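Local coordinates for protein putative Acetyltransferase (Lactobacillus plantarum WCFS1, PDB 3EFA) that is a putative N-acetyltransferase of the GNAT family, probably transferring the acetyl group of acetyl-coenzyme A to an amine of a substrate not yet known, at residues I6-S11 against L93-E98; A49-Q54 against H86-Q91. All coordinates share one frame; numbering follows the deposited sequence.

Contact 1: I6-S11 against L93-E98; sequences IIFSAS and LTAAEE. With FMT (formic acid), chain E.
I6 and F8 form an apolar strand-on-helix contact with A95 and A96, where strand 5-9, outermost within this chain, lies across helix 88-102 of the GNAT fold. The short segment axes come within 10.2 Å of each other and cross at -43°, and no hydrogen bond links the two segments. I6 reaches out with its CD1 methyl, which ends 4.0 Å from A95 CB. F8 covers more ground: with CG anti to its carbonyl carbon (chi1 -63°), the ring is carried out to the helix and meets it obliquely, CE1 4.0 Å from A96 CB and CZ 3.8 Å from both A96 CA and A95 O. The same ring stacks with W99 and touches A49 and L64, while A96 is backed by F74 and L62. Replacing F8 by an alanine would probably open a gap over A96 and leave W99 without its stacking partner. The I6 backbone N donates to O2 of a formic acid molecule, probably from the crystallisation liquor, over 3.1 Å. Small alanines facing long apolar groups thus make a contact that rests on apolar burial between the segments, while pairing with strand 48-52 sets the strand's position.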
loop_
_atom_site.group_PDB
_atom_site.type_symbol
_atom_site.label_atom_id
_atom_site.label_comp_id
_atom_site.label_asym_id
_atom_site.label_seq_id
_atom_site.Cartn_x
_atom_site.Cartn_y
_atom_site.Cartn_z
ATOM N N ILE A 6 27.460 7.148 11.932
ATOM C CA ILE A 6 26.350 7.135 10.974
ATOM C C ILE A 6 26.211 8.480 10.246
ATOM O O ILE A 6 26.224 9.530 10.880
ATOM C CB ILE A 6 25.009 6.803 11.678
ATOM C CG1 ILE A 6 25.025 5.368 12.224
ATOM C CG2 ILE A 6 23.826 7.023 10.727
ATOM C CD1 ILE A 6 23.890 5.067 13.244
ATOM N N ILE A 7 26.055 8.440 8.924
ATOM C CA ILE A 7 25.983 9.654 8.106
ATOM C C ILE A 7 24.751 9.706 7.189
ATOM O O ILE A 7 24.460 8.751 6.471
ATOM C CB ILE A 7 27.289 9.835 7.256
ATOM C CG1 ILE A 7 28.494 10.047 8.179
ATOM C CG2 ILE A 7 27.162 11.000 6.240
ATOM C CD1 ILE A 7 29.788 10.284 7.446
ATOM N N PHE A 8 24.036 10.829 7.231
ATOM C CA PHE A 8 22.883 11.082 6.361
ATOM C C PHE A 8 23.203 12.244 5.421
ATOM O O PHE A 8 23.287 13.379 5.875
ATOM C CB PHE A 8 21.639 11.483 7.184
ATOM C CG PHE A 8 21.144 10.425 8.134
ATOM C CD1 PHE A 8 20.303 9.406 7.692
ATOM C CD2 PHE A 8 21.474 10.475 9.490
ATOM C CE1 PHE A 8 19.830 8.427 8.584
ATOM C CE2 PHE A 8 21.006 9.509 10.390
ATOM C CZ PHE A 8 20.185 8.478 9.937
ATOM N N SER A 9 23.353 11.989 4.121
ATOM C CA SER A 9 23.690 13.075 3.188
ATOM C C SER A 9 23.803 12.658 1.722
ATOM O O SER A 9 23.864 11.468 1.404
ATOM C CB SER A 9 25.000 13.776 3.616
ATOM O OG SER A 9 26.147 13.107 3.110
ATOM N N ALA A 10 23.869 13.660 0.842
ATOM C CA ALA A 10 23.994 13.443 -0.603
ATOM C C ALA A 10 25.410 13.688 -1.162
ATOM O O ALA A 10 25.568 13.889 -2.364
ATOM C CB ALA A 10 22.989 14.322 -1.344
ATOM N N SER A 11 26.432 13.676 -0.305
ATOM C CA SER A 11 27.795 13.976 -0.761
ATOM C C SER A 11 28.370 12.886 -1.670
ATOM O O SER A 11 28.007 11.712 -1.563
ATOM C CB SER A 11 28.743 14.240 0.424
ATOM O OG SER A 11 29.175 13.038 1.053
ATOM N N LEU A 93 18.361 1.604 10.996
ATOM C CA LEU A 93 16.949 1.920 10.841
ATOM C C LEU A 93 16.404 2.727 12.019
ATOM O O LEU A 93 15.691 3.724 11.821
ATOM C CB LEU A 93 16.128 0.645 10.643
ATOM C CG LEU A 93 14.612 0.841 10.510
ATOM C CD1 LEU A 93 14.266 1.673 9.256
ATOM C CD2 LEU A 93 13.869 -0.515 10.506
ATOM N N THR A 94 16.737 2.298 13.236
ATOM C CA THR A 94 16.358 3.048 14.444
ATOM C C THR A 94 16.865 4.496 14.369
ATOM O O THR A 94 16.156 5.424 14.755
ATOM C CB THR A 94 16.875 2.371 15.744
ATOM O OG1 THR A 94 16.282 1.074 15.891
ATOM C CG2 THR A 94 16.541 3.211 16.980
ATOM N N ALA A 95 18.075 4.699 13.845
ATOM C CA ALA A 95 18.563 6.073 13.657
ATOM C C ALA A 95 17.857 6.839 12.520
ATOM O O ALA A 95 17.600 8.034 12.637
ATOM C CB ALA A 95 20.086 6.105 13.493
ATOM N N ALA A 96 17.530 6.154 11.431
ATOM C CA ALA A 96 16.835 6.803 10.311
ATOM C C ALA A 96 15.407 7.256 10.665
ATOM O O ALA A 96 14.953 8.315 10.200
ATOM C CB ALA A 96 16.835 5.895 9.058
ATOM N N GLU A 97 14.708 6.465 11.485
ATOM C CA GLU A 97 13.391 6.870 12.000
ATOM C C GLU A 97 13.460 8.191 12.777
ATOM O O GLU A 97 12.649 9.092 12.561
ATOM C CB GLU A 97 12.742 5.759 12.854
ATOM C CG GLU A 97 12.257 4.553 12.032
ATOM C CD GLU A 97 11.669 3.415 12.872
ATOM O OE1 GLU A 97 11.379 3.613 14.071
ATOM O OE2 GLU A 97 11.488 2.310 12.320
ATOM N N GLU A 98 14.439 8.308 13.667
ATOM C CA GLU A 98 14.636 9.530 14.447
ATOM C C GLU A 98 14.992 10.743 13.548
ATOM O O GLU A 98 14.473 11.849 13.741
ATOM C CB GLU A 98 15.676 9.284 15.557
ATOM C CG GLU A 98 16.251 10.538 16.223
ATOM C CD GLU A 98 15.211 11.326 17.015
ATOM O OE1 GLU A 98 14.384 10.700 17.715
ATOM O OE2 GLU A 98 15.224 12.576 16.946
HETATM C C FMT E . 26.784 7.833 14.982
HETATM O O1 FMT E . 26.194 7.579 16.041
HETATM O O2 FMT E . 26.782 8.929 14.412
#

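Contact 2: A49-Q54 against H86-Q91. With FMT (formic acid), chain C.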
loop_
_atom_site.group_PDB
_atom_site.type_symbol
_atom_site.label_atom_id
_atom_site.label_comp_id
_atom_site.label_asym_id
_atom_site.label_seq_id
_atom_site.Cartn_x
_atom_site.Cartn_y
_atom_site.Cartn_z
ATOM N N ALA A 49 21.565 6.944 3.800
ATOM C CA ALA A 49 22.015 6.692 5.168
ATOM C C ALA A 49 23.082 5.597 5.165
ATOM O O ALA A 49 22.827 4.501 4.667
ATOM C CB ALA A 49 20.820 6.287 6.082
ATOM N N VAL A 50 24.265 5.889 5.723
ATOM C CA VAL A 50 25.361 4.914 5.774
ATOM C C VAL A 50 25.974 4.767 7.176
ATOM O O VAL A 50 26.311 5.774 7.818
ATOM C CB VAL A 50 26.493 5.269 4.739
ATOM C CG1 VAL A 50 27.631 4.239 4.772
ATOM C CG2 VAL A 50 25.938 5.392 3.338
ATOM N N LEU A 51 26.124 3.520 7.641
ATOM C CA LEU A 51 26.805 3.221 8.916
ATOM C C LEU A 51 28.257 2.751 8.702
ATOM O O LEU A 51 28.515 1.783 7.982
ATOM C CB LEU A 51 26.009 2.195 9.754
ATOM C CG LEU A 51 26.422 1.926 11.226
ATOM C CD1 LEU A 51 25.243 1.477 12.118
ATOM C CD2 LEU A 51 27.622 0.939 11.375
ATOM N N TYR A 52 29.198 3.450 9.331
ATOM C CA TYR A 52 30.641 3.175 9.202
ATOM C C TYR A 52 31.248 2.630 10.517
ATOM O O TYR A 52 31.019 3.193 11.603
ATOM C CB TYR A 52 31.389 4.466 8.852
ATOM C CG TYR A 52 30.998 5.149 7.550
ATOM C CD1 TYR A 52 31.760 4.974 6.391
ATOM C CD2 TYR A 52 29.889 6.004 7.483
ATOM C CE1 TYR A 52 31.417 5.607 5.195
ATOM C CE2 TYR A 52 29.538 6.648 6.288
ATOM C CZ TYR A 52 30.312 6.446 5.147
ATOM O OH TYR A 52 29.983 7.078 3.954
ATOM N N LEU A 53 32.015 1.546 10.439
ATOM C CA LEU A 53 32.776 1.118 11.617
ATOM C C LEU A 53 34.030 1.971 11.710
ATOM O O LEU A 53 34.427 2.408 12.789
ATOM C CB LEU A 53 33.162 -0.353 11.542
ATOM C CG LEU A 53 32.042 -1.354 11.790
ATOM C CD1 LEU A 53 32.642 -2.725 12.042
ATOM C CD2 LEU A 53 31.192 -0.916 12.974
ATOM N N GLN A 54 34.649 2.193 10.557
ATOM C CA GLN A 54 35.760 3.115 10.438
ATOM C C GLN A 54 35.451 3.988 9.236
ATOM O O GLN A 54 34.510 3.698 8.481
ATOM C CB GLN A 54 37.070 2.360 10.213
ATOM C CG GLN A 54 37.299 1.179 11.139
ATOM C CD GLN A 54 38.447 0.304 10.671
ATOM O OE1 GLN A 54 39.152 0.639 9.711
ATOM N NE2 GLN A 54 38.636 -0.831 11.339
ATOM N N HIS A 86 24.392 -9.179 12.977
ATOM C CA HIS A 86 24.890 -8.633 14.240
ATOM C C HIS A 86 24.103 -7.395 14.678
ATOM O O HIS A 86 24.565 -6.641 15.529
ATOM C CB HIS A 86 26.381 -8.292 14.140
ATOM C CG HIS A 86 27.261 -9.468 13.841
ATOM N ND1 HIS A 86 27.559 -10.435 14.777
ATOM C CD2 HIS A 86 27.930 -9.818 12.715
ATOM C CE1 HIS A 86 28.361 -11.339 14.238
ATOM N NE2 HIS A 86 28.600 -10.986 12.987
ATOM N N GLY A 87 22.929 -7.184 14.081
ATOM C CA GLY A 87 22.080 -6.056 14.430
ATOM C C GLY A 87 22.415 -4.678 13.852
ATOM O O GLY A 87 21.782 -3.684 14.228
ATOM N N TRP A 88 23.395 -4.589 12.953
ATOM C CA TRP A 88 23.753 -3.278 12.401
ATOM C C TRP A 88 22.624 -2.628 11.564
ATOM O O TRP A 88 22.336 -1.431 11.710
ATOM C CB TRP A 88 25.085 -3.327 11.614
ATOM C CG TRP A 88 26.295 -3.712 12.460
ATOM C CD1 TRP A 88 27.036 -4.865 12.361
ATOM C CD2 TRP A 88 26.892 -2.948 13.530
ATOM N NE1 TRP A 88 28.054 -4.860 13.294
ATOM C CE2 TRP A 88 27.989 -3.700 14.021
ATOM C CE3 TRP A 88 26.612 -1.703 14.109
ATOM C CZ2 TRP A 88 28.801 -3.247 15.075
ATOM C CZ3 TRP A 88 27.424 -1.250 15.154
ATOM C CH2 TRP A 88 28.506 -2.022 15.626
ATOM N N GLY A 89 21.990 -3.405 10.691
ATOM C CA GLY A 89 20.854 -2.893 9.938
ATOM C C GLY A 89 19.773 -2.314 10.847
ATOM O O GLY A 89 19.201 -1.257 10.570
ATOM N N ARG A 90 19.507 -3.006 11.951
ATOM C CA ARG A 90 18.484 -2.587 12.909
ATOM C C ARG A 90 18.861 -1.270 13.586
ATOM O O ARG A 90 18.002 -0.405 13.803
ATOM C CB ARG A 90 18.252 -3.698 13.949
ATOM C CG ARG A 90 16.915 -3.630 14.682
ATOM C CD ARG A 90 16.607 -4.920 15.468
ATOM N NE ARG A 90 17.749 -5.354 16.264
ATOM C CZ ARG A 90 18.349 -6.538 16.147
ATOM N NH1 ARG A 90 17.889 -7.438 15.285
ATOM N NH2 ARG A 90 19.403 -6.825 16.908
ATOM N N GLN A 91 20.152 -1.131 13.913
ATOM C CA GLN A 91 20.714 0.098 14.471
ATOM C C GLN A 91 20.567 1.282 13.497
ATOM O O GLN A 91 20.173 2.385 13.896
ATOM C CB GLN A 91 22.194 -0.115 14.804
ATOM C CG GLN A 91 22.800 0.879 15.794
ATOM C CD GLN A 91 23.005 0.284 17.188
ATOM O OE1 GLN A 91 22.930 -0.934 17.371
ATOM N NE2 GLN A 91 23.273 1.143 18.173
HETATM C C FMT C . 21.794 -7.046 8.835
HETATM O O1 FMT C . 22.404 -6.184 9.474
HETATM O O2 FMT C . 22.104 -8.240 8.811
#
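L51 and L53 meet the indole of W88 from two positions, and the evidence divides into apolar packing, a CH-pi contact and the polar start of the helix. The apolar part centres on L51. With CG anti to the backbone N (chi1 -170°), both of its methyls are set against the six-membered ring: CD2 comes in obliquely, 3.9 Å from W88 CE3, and CD1 lies 4.0 Å from that same carbon. The two side chains cross at about a right angle. L51 CD1 also reaches Q91 CB one turn further on, at a looser 4.4 Å.

L53 supplies the CH-pi contact. Its CD2 sits over one face of the indole, 4.2 Å from the centroid of the six-membered ring and 21° off the normal, displaced toward the rim on the CZ2 and CH2 side.

The polar interactions belong to the helix start. G87 takes the N-cap position, its phi of 80° favouring glycine, and G87 O accepts a bond from Q91 N, 3.0 Å away. G89 N donates to O1 of a formic acid molecule over 3.1 Å, and G85 N binds the same molecule; a side chain at G89 would crowd it. Glycines and backbone N-H groups turned to an acid here are consistent with the Q/R-x-x-G-x-G/A pyrophosphate-binding loop of GNAT enzymes, where acetyl-coenzyme A docks, so the formic acid may mark that anion site.

Around the contact, L51 is bonded through its backbone to I59 and T60 of strand 57-66, and its side chain also packs on I6 of strand 5-9. W88 touches I59 and L53 touches Y83, so the first turn of helix 88-102 rests on strands 48-52 and 57-66 together.

In the fold
From the N terminus, the chain runs through strand 5-9, the first partner in contact 1; 81 residues separate segment 6-11 from segment 93-98 of helix 88-102, which closes the loop. Contact 2 lies wholly within this span: segment 49-54 leaves strand 48-52 and, with 31 residues between that include strands 57-66 and 71-79, segment 86-91 leads into the same helix. The two loops therefore nest without crossing. Their centres are 10 Å apart, and strands 5-9 and 48-52 pair side by side, with I7 N probably bonded to V50 O. Together the contacts seat successive turns of one helix on two neighbouring strands of the mixed sheet.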